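Uracil-DNA glycosylase (Nitratifractor salsuginis, PDB 5X3G) belongs to the uracil-DNA glycosylase superfamily, single-domain alpha/beta proteins built round a four-stranded parallel sheet flanked by helices. Local coordinates at residues E44-A47 with G51-P54; F76-Y81 with G208-E213; R83-I88 with D94-E99; E109-R112 with L116-F119; A170-S175 with R180-A185. One frame throughout, in Å; residues are numbered along the deposited sequence.

Contact 1: residues E44-A47 with G51-P54; sequences EWMA and GYIP
W45 and Y52 form a T-shaped (edge-to-face) aromatic pair that fastens the last turn of helix 40-48 to the loop running out of it. It is a compact case of a helix pinned by the chain that follows, at the periphery of this alpha/beta domain, where helix 40-48 meets helix 11-20 and the loop holding L172 and T174. Y52 and W45 have the most surface buried by the contact. The edge of the Y52 ring is turned toward a face of the W45 six-membered ring, with centroids 5.2 Å apart and planes inclined by 65°. The nearest carbons are W45 CZ2 and Y52 CD2, at 3.6 Å, and Y52 CB also rests near the CZ2–CH2 side of the indole. With its CG anti to the backbone N (chi1 166°), the indole reaches past the helix surface to meet the loop. Around the pair, Y42 supplies a second edge-to-face partner for W45, while L172 and T174 pack against the same indole.

Apolar contact continues at M46, a selenomethionine, whose CG lies 4.4 Å from Y52 CZ; its side chain also touches L17, L59 and L172. At the edge of the indole, near its plane, lies the carbonyl oxygen of G51, 4.1 Å from W45 CZ2.

The polar contribution is one bond to the main chain. Y52 thus serves two purposes, since its ring edge faces W45 while its hydroxyl reaches the helix backbone: Y52 OH donates to M46 O over 2.8 Å, lying in the carbonyl plane on a lone pair, with a C=O···OH angle of 143°.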
# COMPACT_ATOMS: atom_id res chain seq x y z
N GLU A 44 -0.49 -21.83 10.69
CA GLU A 44 0.70 -22.55 11.12
C GLU A 44 1.82 -22.42 10.10
O GLU A 44 2.98 -22.17 10.46
CB GLU A 44 0.36 -24.02 11.37
N TRP A 45 1.49 -22.60 8.81
CA TRP A 45 2.48 -22.39 7.76
C TRP A 45 3.04 -20.98 7.80
O TRP A 45 4.25 -20.78 7.62
CB TRP A 45 1.86 -22.67 6.39
CG TRP A 45 2.71 -22.16 5.27
CD1 TRP A 45 3.92 -22.64 4.87
CD2 TRP A 45 2.43 -21.04 4.41
NE1 TRP A 45 4.40 -21.91 3.81
CE2 TRP A 45 3.50 -20.92 3.51
CE3 TRP A 45 1.36 -20.13 4.32
CZ2 TRP A 45 3.55 -19.93 2.53
CZ3 TRP A 45 1.41 -19.15 3.34
CH2 TRP A 45 2.50 -19.06 2.46
N MSE A 46 2.18 -19.99 8.01
CA MSE A 46 2.59 -18.60 8.09
C MSE A 46 3.54 -18.37 9.26
O MSE A 46 4.48 -17.58 9.17
CB MSE A 46 1.36 -17.72 8.23
CG MSE A 46 1.40 -16.44 7.44
SE MSE A 46 -0.28 -15.51 7.73
CE MSE A 46 0.27 -14.37 9.19
N ALA A 47 3.27 -19.06 10.37
CA ALA A 47 4.14 -18.97 11.53
C ALA A 47 5.49 -19.63 11.26
O ALA A 47 6.52 -19.21 11.80
CB ALA A 47 3.47 -19.61 12.75
N GLY A 51 9.22 -19.74 2.77
CA GLY A 51 8.63 -19.93 1.47
C GLY A 51 7.64 -18.87 1.03
O GLY A 51 6.81 -19.15 0.16
N TYR A 52 7.71 -17.67 1.60
CA TYR A 52 6.83 -16.60 1.17
C TYR A 52 7.50 -15.26 1.41
O TYR A 52 8.43 -15.14 2.21
CB TYR A 52 5.47 -16.65 1.89
CG TYR A 52 5.52 -16.38 3.38
CD1 TYR A 52 5.57 -15.08 3.87
CD2 TYR A 52 5.50 -17.42 4.30
CE1 TYR A 52 5.61 -14.82 5.23
CE2 TYR A 52 5.53 -17.18 5.66
CZ TYR A 52 5.59 -15.87 6.12
OH TYR A 52 5.63 -15.62 7.47
N ILE A 53 7.01 -14.24 0.71
CA ILE A 53 7.47 -12.87 0.90
C ILE A 53 6.24 -11.98 1.10
O ILE A 53 5.17 -12.28 0.57
CB ILE A 53 8.32 -12.39 -0.29
CG1 ILE A 53 7.52 -12.46 -1.59
CG2 ILE A 53 9.60 -13.20 -0.39
CD1 ILE A 53 8.23 -11.83 -2.77
N PRO A 54 6.39 -10.89 1.88
CA PRO A 54 7.58 -10.45 2.61
C PRO A 54 7.84 -11.33 3.82
O PRO A 54 6.98 -12.14 4.14
CB PRO A 54 7.22 -9.02 3.03
CG PRO A 54 5.75 -9.07 3.21
CD PRO A 54 5.24 -10.00 2.14

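Contact 2: residues F76-Y81 with G208-E213; sequences FGQDPY and GAHARE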
# COMPACT_ATOMS: atom_id res chain seq x y z
N PHE A 76 -5.53 0.20 -1.85
CA PHE A 76 -5.41 -1.24 -2.04
C PHE A 76 -4.35 -1.60 -3.08
O PHE A 76 -4.12 -0.88 -4.05
CB PHE A 76 -6.75 -1.85 -2.46
CG PHE A 76 -7.70 -2.06 -1.32
CD1 PHE A 76 -7.63 -3.21 -0.54
CD2 PHE A 76 -8.69 -1.13 -1.03
CE1 PHE A 76 -8.52 -3.42 0.50
CE2 PHE A 76 -9.57 -1.33 0.01
CZ PHE A 76 -9.49 -2.48 0.78
N GLY A 77 -3.70 -2.74 -2.83
CA GLY A 77 -3.00 -3.47 -3.87
C GLY A 77 -3.48 -4.91 -3.88
O GLY A 77 -4.29 -5.32 -3.05
N GLN A 78 -2.98 -5.68 -4.84
CA GLN A 78 -3.35 -7.08 -4.95
C GLN A 78 -2.63 -7.93 -3.91
O GLN A 78 -3.24 -8.44 -2.97
CB GLN A 78 -3.08 -7.61 -6.36
CG GLN A 78 -4.17 -7.31 -7.35
CD GLN A 78 -5.40 -8.16 -7.13
OE1 GLN A 78 -6.29 -7.81 -6.35
NE2 GLN A 78 -5.46 -9.31 -7.80
N ASP A 79 -1.32 -8.08 -4.09
CA ASP A 79 -0.50 -8.92 -3.23
C ASP A 79 0.94 -8.44 -3.35
O ASP A 79 1.25 -7.63 -4.23
CB ASP A 79 -0.65 -10.41 -3.61
CG ASP A 79 -0.07 -10.73 -4.97
OD1 ASP A 79 -0.06 -9.84 -5.84
OD2 ASP A 79 0.37 -11.88 -5.17
N PRO A 80 1.84 -8.89 -2.47
CA PRO A 80 3.21 -8.38 -2.49
C PRO A 80 3.87 -8.52 -3.86
O PRO A 80 3.50 -9.38 -4.67
CB PRO A 80 3.92 -9.24 -1.44
CG PRO A 80 2.86 -9.60 -0.49
CD PRO A 80 1.61 -9.77 -1.30
N TYR A 81 4.85 -7.65 -4.11
CA TYR A 81 5.60 -7.70 -5.35
C TYR A 81 6.33 -9.04 -5.46
O TYR A 81 6.82 -9.57 -4.46
CB TYR A 81 6.59 -6.55 -5.42
CG TYR A 81 5.96 -5.19 -5.69
CD1 TYR A 81 5.31 -4.94 -6.89
CD2 TYR A 81 6.04 -4.17 -4.76
CE1 TYR A 81 4.75 -3.70 -7.15
CE2 TYR A 81 5.48 -2.92 -5.01
CZ TYR A 81 4.83 -2.70 -6.21
OH TYR A 81 4.27 -1.47 -6.46
N GLY A 208 -8.02 1.08 -10.54
CA GLY A 208 -8.34 0.17 -11.64
C GLY A 208 -9.20 -1.01 -11.21
O GLY A 208 -10.24 -0.86 -10.56
N ALA A 209 -8.73 -2.21 -11.57
CA ALA A 209 -9.50 -3.43 -11.34
C ALA A 209 -9.86 -3.61 -9.87
O ALA A 209 -10.88 -4.24 -9.56
CB ALA A 209 -8.72 -4.64 -11.84
N HIS A 210 -9.05 -3.06 -8.96
CA HIS A 210 -9.33 -3.15 -7.53
C HIS A 210 -10.75 -2.70 -7.20
O HIS A 210 -11.34 -3.19 -6.23
CB HIS A 210 -8.32 -2.32 -6.74
CG HIS A 210 -6.96 -2.94 -6.66
ND1 HIS A 210 -5.83 -2.30 -7.11
CD2 HIS A 210 -6.55 -4.14 -6.17
CE1 HIS A 210 -4.78 -3.08 -6.91
NE2 HIS A 210 -5.19 -4.20 -6.35
N ALA A 211 -11.29 -1.76 -7.97
CA ALA A 211 -12.67 -1.34 -7.76
C ALA A 211 -13.63 -2.52 -7.91
O ALA A 211 -14.38 -2.84 -6.99
CB ALA A 211 -13.04 -0.22 -8.74
N ARG A 212 -13.58 -3.19 -9.07
CA ARG A 212 -14.52 -4.28 -9.34
C ARG A 212 -14.47 -5.35 -8.26
O ARG A 212 -15.50 -5.74 -7.71
CB ARG A 212 -14.22 -4.88 -10.72
N GLU A 213 -13.26 -5.81 -7.92
CA GLU A 213 -13.12 -6.83 -6.89
C GLU A 213 -13.70 -6.36 -5.56
O GLU A 213 -14.30 -7.15 -4.83
CB GLU A 213 -11.64 -7.21 -6.73
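H210 gives up most of the surface buried here, its imidazole inserted against the end of strand 73-77 where F76, G77 and Q78 pass. The strand runs into GQDPY, a sequence that matches the motif of that name in family 1 uracil-DNA glycosylases, and H210 lies near the start of helix 210-214, just beyond the adjacent parallel strand 203-207. The contact therefore joins two neighbouring strand ends of the central sheet.

The ring meets the backbone in two ways. F76 O stands over one face, toward the rim and 3.7 Å from H210 CE1, whereas Q78 N approaches the edge near the ring plane. G77 C is 3.1 Å from H210 NE2, so the imidazole is pressed against the peptide between G77 and Q78.

Q78 bends at its second torsion (chi2 -74°), bringing CG to 3.4 Å from H210 NE2 and OE1 to 3.7 Å from H210 CD2, its amide inclined 57° to the ring. F76 contributes its base, with CB 4.3 Å from H210 CG; its phenyl ring leads away to L204, L206 and M169.

On the other nitrogen, H210 ND1 has a weak hydrogen bond with F207 O. Across the contact, Q78 N and H210 NE2 are 3.1 Å apart, yet the angle is too poor for a hydrogen bond, so the fit to the signature segment is one of van der Waals contact.

Contact 3: residues R83-I88 with D94-E99; sequences RPESAI and DGRVRE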
# COMPACT_ATOMS: atom_id res chain seq x y z
N ARG A 83 9.06 -10.03 -5.89
CA ARG A 83 10.50 -9.91 -5.73
C ARG A 83 10.84 -9.81 -4.25
O ARG A 83 10.23 -9.03 -3.52
CB ARG A 83 10.98 -8.69 -6.50
CG ARG A 83 10.80 -8.84 -8.01
CD ARG A 83 11.25 -7.60 -8.76
NE ARG A 83 10.42 -6.46 -8.38
CZ ARG A 83 9.23 -6.20 -8.91
NH1 ARG A 83 8.71 -7.00 -9.84
NH2 ARG A 83 8.54 -5.15 -8.50
N PRO A 84 11.80 -10.61 -3.76
CA PRO A 84 12.13 -10.56 -2.33
C PRO A 84 12.54 -9.18 -1.84
O PRO A 84 12.10 -8.75 -0.77
CB PRO A 84 13.27 -11.58 -2.20
CG PRO A 84 13.11 -12.49 -3.37
CD PRO A 84 12.57 -11.64 -4.48
N GLU A 85 13.37 -8.47 -2.61
CA GLU A 85 13.80 -7.14 -2.19
C GLU A 85 12.73 -6.08 -2.43
O GLU A 85 12.84 -4.98 -1.88
CB GLU A 85 15.09 -6.75 -2.92
CG GLU A 85 14.95 -6.54 -4.42
CD GLU A 85 14.95 -7.83 -5.23
OE1 GLU A 85 14.94 -8.93 -4.63
OE2 GLU A 85 14.96 -7.75 -6.48
N SER A 86 11.69 -6.38 -3.21
CA SER A 86 10.62 -5.43 -3.48
C SER A 86 9.48 -5.50 -2.47
O SER A 86 8.88 -4.47 -2.17
CB SER A 86 10.04 -5.66 -4.88
OG SER A 86 10.77 -4.97 -5.87
N ALA A 87 9.16 -6.69 -1.97
CA ALA A 87 8.03 -6.88 -1.07
C ALA A 87 8.46 -6.55 0.36
O ALA A 87 9.31 -7.23 0.93
CB ALA A 87 7.49 -8.30 -1.15
N ILE A 88 7.86 -5.50 0.93
CA ILE A 88 8.26 -5.04 2.25
C ILE A 88 7.05 -4.76 3.13
O ILE A 88 7.14 -4.02 4.12
CB ILE A 88 9.15 -3.78 2.15
CG1 ILE A 88 8.40 -2.64 1.47
CG2 ILE A 88 10.45 -4.09 1.41
CD1 ILE A 88 9.13 -1.31 1.55
N ASP A 94 7.46 -0.12 -3.54
CA ASP A 94 8.39 -1.12 -4.05
C ASP A 94 9.71 -0.99 -3.30
O ASP A 94 10.40 0.03 -3.41
CB ASP A 94 8.60 -0.96 -5.55
CG ASP A 94 9.33 -2.13 -6.17
OD1 ASP A 94 10.33 -2.60 -5.59
OD2 ASP A 94 8.91 -2.60 -7.25
N GLY A 95 10.08 -2.04 -2.56
CA GLY A 95 11.29 -2.05 -1.76
C GLY A 95 12.58 -2.00 -2.55
O GLY A 95 13.64 -1.80 -1.94
N ARG A 96 12.54 -2.19 -3.87
CA ARG A 96 13.74 -2.00 -4.68
C ARG A 96 14.15 -0.54 -4.74
O ARG A 96 15.35 -0.24 -4.81
CB ARG A 96 13.54 -2.52 -6.10
CG ARG A 96 13.64 -4.02 -6.25
CD ARG A 96 13.59 -4.43 -7.71
NE ARG A 96 14.68 -3.84 -8.47
CZ ARG A 96 15.91 -4.35 -8.53
NH1 ARG A 96 16.20 -5.47 -7.87
NH2 ARG A 96 16.85 -3.75 -9.25
N VAL A 97 13.19 0.37 -4.72
CA VAL A 97 13.47 1.78 -4.88
C VAL A 97 13.98 2.34 -3.56
O VAL A 97 13.38 2.14 -2.50
CB VAL A 97 12.21 2.54 -5.34
CG1 VAL A 97 12.55 3.99 -5.61
CG2 VAL A 97 11.61 1.88 -6.58
N ARG A 98 15.10 3.05 -3.63
CA ARG A 98 15.59 3.80 -2.48
C ARG A 98 15.59 5.29 -2.83
O ARG A 98 14.70 6.02 -2.41
CB ARG A 98 16.98 3.31 -2.08
CG ARG A 98 16.95 1.98 -1.34
CD ARG A 98 18.34 1.48 -1.03
NE ARG A 98 19.08 1.14 -2.24
CZ ARG A 98 20.28 0.57 -2.25
NH1 ARG A 98 20.87 0.26 -1.11
NH2 ARG A 98 20.88 0.30 -3.41
N GLU A 99 16.58 5.72 -3.61
CA GLU A 99 16.61 7.11 -4.05
C GLU A 99 15.53 7.36 -5.09
O GLU A 99 15.31 6.55 -6.00
CB GLU A 99 17.99 7.46 -4.62
CG GLU A 99 19.12 7.53 -3.60
CD GLU A 99 19.47 6.18 -3.02
OE1 GLU A 99 19.47 5.18 -3.78
OE2 GLU A 99 19.75 6.10 -1.80
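The loop that leaves the family signature segment after strand 73-77 doubles back on itself here, with S86 set against D94, G95 and R96. The chains come very near, the CA atoms of S86 and G95 being 3.9 Å apart, and the backbone bond G95 N to S86 O (2.7 Å) ties them together. I88 adds an apolar touch, its CG2 resting against the CA of G95.

Side chains reinforce the fold-back from R83 on one arm of the loop and D94 on the other. In a salt bridge, R83 NH2 donates to D94 OD2 at 2.9 Å, meeting the carboxylate on its syn side, and the two flat groups are within 16° of coplanar. A bend at the third torsion of R83 (chi3 -63°) also lets NE donate to S86 OG. That hydroxyl lies next to D94 OD1 as well, but the modelled separation is too short for its length to be trusted.

D94 heads an Asx turn, its OD1 accepting from R96 N through the anti lone pair at 2.8 Å, within a type I beta turn spanning D94 to V97.

Beside these, E85 and R96 lie alongside each other, pointing the same way, with CG against CG at 3.4 Å. A second salt bridge takes R96 NH1 to E85 OE2 at 2.9 Å from the anti side, the carboxylate and guanidinium planes being 74° apart. The stronger partner of R96 is E109, which pairs with NH2 from helix 108-112.

Contact 4: residues E109-R112 with L116-F119; sequences EVNR and LRNF
V110 and R117 mark the closest backbone approach of two consecutive helices, 108-112 and 114-126, their CA atoms 5.4 Å apart where the chain makes its short break between them. V110 O lies 3.4 Å from R117 CB, and V110 CG1 is 4.0 Å from R117 CA, so the valine fits against the base of the arginine.

R117 carries the contact. Its chain is extended through the first two torsions and turns at the third (chi3 75°), which swings the guanidinium back to the end of the preceding helix. There R117 NH1 donates to N111 O, near the guanidinium plane and in the carbonyl plane. The modelled length of 2.5 Å between R117 NH1 and N111 O is doubtfully short, and the N-H···O angle of 135° is well bent. The N111 side chain crosses the arginine at about a right angle, with ND2 3.3 Å from R117 CD. L106, from strand 105-106, touches both N111 and R117.

Because the carbonyl belongs to the last turn of helix 108-112, where the helix dipole is negative, the positive guanidinium would probably be favoured there, so charge may add to the packing at this junction.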
# COMPACT_ATOMS: atom_id res chain seq x y z
N GLU A 109 15.61 2.87 -10.49
CA GLU A 109 14.63 1.99 -9.86
C GLU A 109 13.23 2.58 -9.91
O GLU A 109 12.25 1.84 -10.00
CB GLU A 109 15.04 1.70 -8.42
CG GLU A 109 16.16 0.67 -8.30
CD GLU A 109 15.86 -0.62 -9.03
OE1 GLU A 109 16.79 -1.18 -9.65
OE2 GLU A 109 14.70 -1.09 -8.98
N VAL A 110 13.10 3.91 -9.86
CA VAL A 110 11.79 4.53 -10.04
C VAL A 110 11.30 4.30 -11.47
O VAL A 110 10.15 3.93 -11.69
CB VAL A 110 11.85 6.04 -9.71
CG1 VAL A 110 10.57 6.73 -10.16
CG2 VAL A 110 12.07 6.25 -8.23
N ASN A 111 12.19 4.51 -12.45
CA ASN A 111 11.80 4.34 -13.84
C ASN A 111 11.40 2.91 -14.14
O ASN A 111 10.48 2.67 -14.94
CB ASN A 111 12.93 4.78 -14.77
CG ASN A 111 12.95 6.28 -15.02
OD1 ASN A 111 13.97 6.85 -15.39
ND2 ASN A 111 11.80 6.92 -14.81
N ARG A 112 12.07 1.94 -13.52
CA ARG A 112 11.73 0.54 -13.75
C ARG A 112 10.33 0.22 -13.23
O ARG A 112 9.58 -0.53 -13.87
CB ARG A 112 12.77 -0.37 -13.10
CG ARG A 112 12.45 -1.85 -13.23
CD ARG A 112 13.43 -2.73 -12.46
NE ARG A 112 14.75 -2.77 -13.08
CZ ARG A 112 15.70 -3.64 -12.76
NH1 ARG A 112 15.47 -4.56 -11.83
NH2 ARG A 112 16.88 -3.60 -13.37
N LEU A 116 4.88 3.34 -10.00
CA LEU A 116 5.46 4.37 -9.15
C LEU A 116 6.04 5.51 -9.97
O LEU A 116 5.96 6.68 -9.56
CB LEU A 116 6.52 3.77 -8.23
CG LEU A 116 5.94 3.20 -6.94
CD1 LEU A 116 6.85 2.13 -6.36
CD2 LEU A 116 5.68 4.32 -5.94
N ARG A 117 6.64 5.20 -11.12
CA ARG A 117 7.11 6.24 -12.03
C ARG A 117 5.98 7.21 -12.37
O ARG A 117 6.10 8.43 -12.15
CB ARG A 117 7.66 5.59 -13.31
CG ARG A 117 8.19 6.57 -14.34
CD ARG A 117 8.76 5.85 -15.57
NE ARG A 117 7.72 5.32 -16.45
CZ ARG A 117 7.64 4.05 -16.84
NH1 ARG A 117 8.55 3.17 -16.45
NH2 ARG A 117 6.66 3.67 -17.65
N ASN A 118 4.86 6.68 -12.86
CA ASN A 118 3.76 7.55 -13.27
C ASN A 118 3.11 8.24 -12.08
O ASN A 118 2.66 9.38 -12.21
CB ASN A 118 2.74 6.75 -14.07
CG ASN A 118 3.28 6.29 -15.42
OD1 ASN A 118 4.10 6.97 -16.03
ND2 ASN A 118 2.81 5.13 -15.88
N PHE A 119 3.05 7.57 -10.93
CA PHE A 119 2.47 8.21 -9.74
C PHE A 119 3.32 9.38 -9.28
O PHE A 119 2.79 10.42 -8.87
CB PHE A 119 2.32 7.19 -8.61
CG PHE A 119 1.67 7.76 -7.37
CD1 PHE A 119 0.30 7.70 -7.22
CD2 PHE A 119 2.43 8.33 -6.37
CE1 PHE A 119 -0.31 8.22 -6.09
CE2 PHE A 119 1.82 8.86 -5.23
CZ PHE A 119 0.45 8.80 -5.10

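Contact 5: residues A170-S175 with R180-A185; sequences ALLFTS and RRHIRA
The loop 170-175, which follows strand 164-168, runs alongside helix 179-196 and approaches it most closely between A170 and I183, whose CA atoms are 4.8 Å apart. This is a strand-to-helix connection of the alpha/beta fold, in which the chain leaves the sheet and enters the helix that follows.

H182 provides most of the helix surface that meets the loop, and two residues of the loop address its ring from different directions. L172 crosses it at about a right angle and sets CD1 over one face, a CH-pi contact with CD1 3.6 Å from the H182 ring centroid and 24° off the ring normal. T174 comes to the edge near the ring plane: H182 NE2 donates to T174 OG1 over 2.8 Å, and T174 CG2 lies 3.3 Å from the same nitrogen. The threonine hydroxyl is brought there by a first torsion of 56°, which places OG1 between the backbone N and the carbonyl carbon. It also bonds to E178 OE1, consistent with a chain of bonds from ring to hydroxyl to carboxylate.

At the start of the loop A170 packs its methyl against the helix at H182 and I183, its CB 4.0 Å from I183 CG1. A170 bonds through its backbone to Q78, just past strand 73-77, and F173 to I53, in the loop after helix 40-48.

The other ring nitrogen, H182 ND1, bonds to Y42 OH from helix 40-48. With a hydrogen bond at each nitrogen and a methyl over one face, the buried imidazole has its polar atoms satisfied and its rotation fixed, so one side chain links two helices and the loop.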
# COMPACT_ATOMS: atom_id res chain seq x y z
N ALA A 170 -3.93 -9.72 -0.36
CA ALA A 170 -3.23 -10.78 0.37
C ALA A 170 -1.91 -10.22 0.86
O ALA A 170 -1.24 -9.46 0.14
CB ALA A 170 -3.00 -12.01 -0.51
N LEU A 171 -1.52 -10.59 2.08
CA LEU A 171 -0.33 -10.02 2.71
C LEU A 171 0.95 -10.80 2.42
O LEU A 171 2.02 -10.38 2.87
CB LEU A 171 -0.53 -9.92 4.22
CG LEU A 171 -1.72 -9.09 4.71
CD1 LEU A 171 -1.65 -8.91 6.22
CD2 LEU A 171 -1.79 -7.74 4.00
N LEU A 172 0.88 -11.91 1.69
CA LEU A 172 2.08 -12.68 1.39
C LEU A 172 2.02 -13.20 -0.03
O LEU A 172 0.95 -13.32 -0.64
CB LEU A 172 2.27 -13.82 2.40
CG LEU A 172 1.23 -14.94 2.54
CD1 LEU A 172 1.32 -15.97 1.42
CD2 LEU A 172 1.37 -15.61 3.90
N PHE A 173 3.20 -13.53 -0.55
CA PHE A 173 3.39 -14.01 -1.91
C PHE A 173 4.29 -15.23 -1.88
O PHE A 173 5.32 -15.22 -1.19
CB PHE A 173 4.01 -12.91 -2.79
CG PHE A 173 4.42 -13.37 -4.17
CD1 PHE A 173 3.56 -13.22 -5.24
CD2 PHE A 173 5.68 -13.92 -4.39
CE1 PHE A 173 3.94 -13.62 -6.51
CE2 PHE A 173 6.06 -14.33 -5.66
CZ PHE A 173 5.18 -14.17 -6.72
N THR A 174 3.93 -16.28 -2.62
CA THR A 174 4.77 -17.46 -2.76
C THR A 174 5.26 -17.63 -4.19
O THR A 174 6.47 -17.72 -4.44
CB THR A 174 4.01 -18.72 -2.30
OG1 THR A 174 2.78 -18.84 -3.03
CG2 THR A 174 3.71 -18.64 -0.82
N SER A 175 4.34 -17.68 -5.16
CA SER A 175 4.70 -17.69 -6.57
C SER A 175 3.59 -17.02 -7.35
O SER A 175 2.47 -16.85 -6.85
CB SER A 175 4.94 -19.12 -7.08
OG SER A 175 3.75 -19.88 -7.03
N ARG A 180 -3.77 -16.15 -6.86
CA ARG A 180 -5.23 -16.18 -6.76
C ARG A 180 -5.69 -16.93 -5.52
O ARG A 180 -6.58 -16.47 -4.79
CB ARG A 180 -5.82 -16.81 -8.03
N ARG A 181 -5.07 -18.09 -5.26
CA ARG A 181 -5.41 -18.87 -4.07
C ARG A 181 -5.15 -18.07 -2.79
O ARG A 181 -5.95 -18.13 -1.85
CB ARG A 181 -4.63 -20.18 -4.06
N HIS A 182 -4.04 -17.34 -2.75
CA HIS A 182 -3.73 -16.56 -1.55
C HIS A 182 -4.73 -15.43 -1.34
O HIS A 182 -5.21 -15.22 -0.22
CB HIS A 182 -2.30 -16.01 -1.63
CG HIS A 182 -1.24 -17.04 -1.41
ND1 HIS A 182 -1.12 -17.74 -0.23
CD2 HIS A 182 -0.25 -17.49 -2.22
CE1 HIS A 182 -0.10 -18.58 -0.32
NE2 HIS A 182 0.44 -18.45 -1.52
N ILE A 183 -5.07 -14.70 -2.41
CA ILE A 183 -6.06 -13.64 -2.30
C ILE A 183 -7.39 -14.20 -1.80
O ILE A 183 -8.05 -13.61 -0.93
CB ILE A 183 -6.22 -12.92 -3.65
CG1 ILE A 183 -4.98 -12.07 -3.95
CG2 ILE A 183 -7.48 -12.06 -3.67
CD1 ILE A 183 -4.70 -11.89 -5.42
N ARG A 184 -7.78 -15.36 -2.32
CA ARG A 184 -9.01 -16.00 -1.85
C ARG A 184 -8.90 -16.38 -0.38
O ARG A 184 -9.86 -16.22 0.38
CB ARG A 184 -9.31 -17.23 -2.71
CG ARG A 184 -10.60 -17.96 -2.39
CD ARG A 184 -11.39 -18.16 -3.67
NE ARG A 184 -12.44 -19.17 -3.55
CZ ARG A 184 -13.56 -19.17 -4.26
NH1 ARG A 184 -13.79 -18.20 -5.14
NH2 ARG A 184 -14.45 -20.13 -4.09
N ALA A 185 -7.72 -16.84 0.05
CA ALA A 185 -7.53 -17.21 1.45
C ALA A 185 -7.55 -15.99 2.37
O ALA A 185 -7.87 -16.12 3.56
CB ALA A 185 -6.22 -17.98 1.62

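How the contacts relate
Contact 5 is the most buried of the five; the others are partly buried, with exposed residues touching in contacts 1, 2 and 3. Contacts 1, 2 and 5 join through backbone bonds, I53 with F173 and Q78 with A170, around the signature segment, and rely largely on aromatic or imidazole rings. W45 of contact 1 packs on L172 and T174 of contact 5. Contacts 3 and 4 differ in chemistry: salt bridges hold contact 3, an arginine on a helix carbonyl marks contact 4, and the R96–E109 salt bridge connects them. P80, Y81 and A87 bring contact 2 against contact 3, whereas contact 4 lies about 14 Å, nearest atoms, from contact 1.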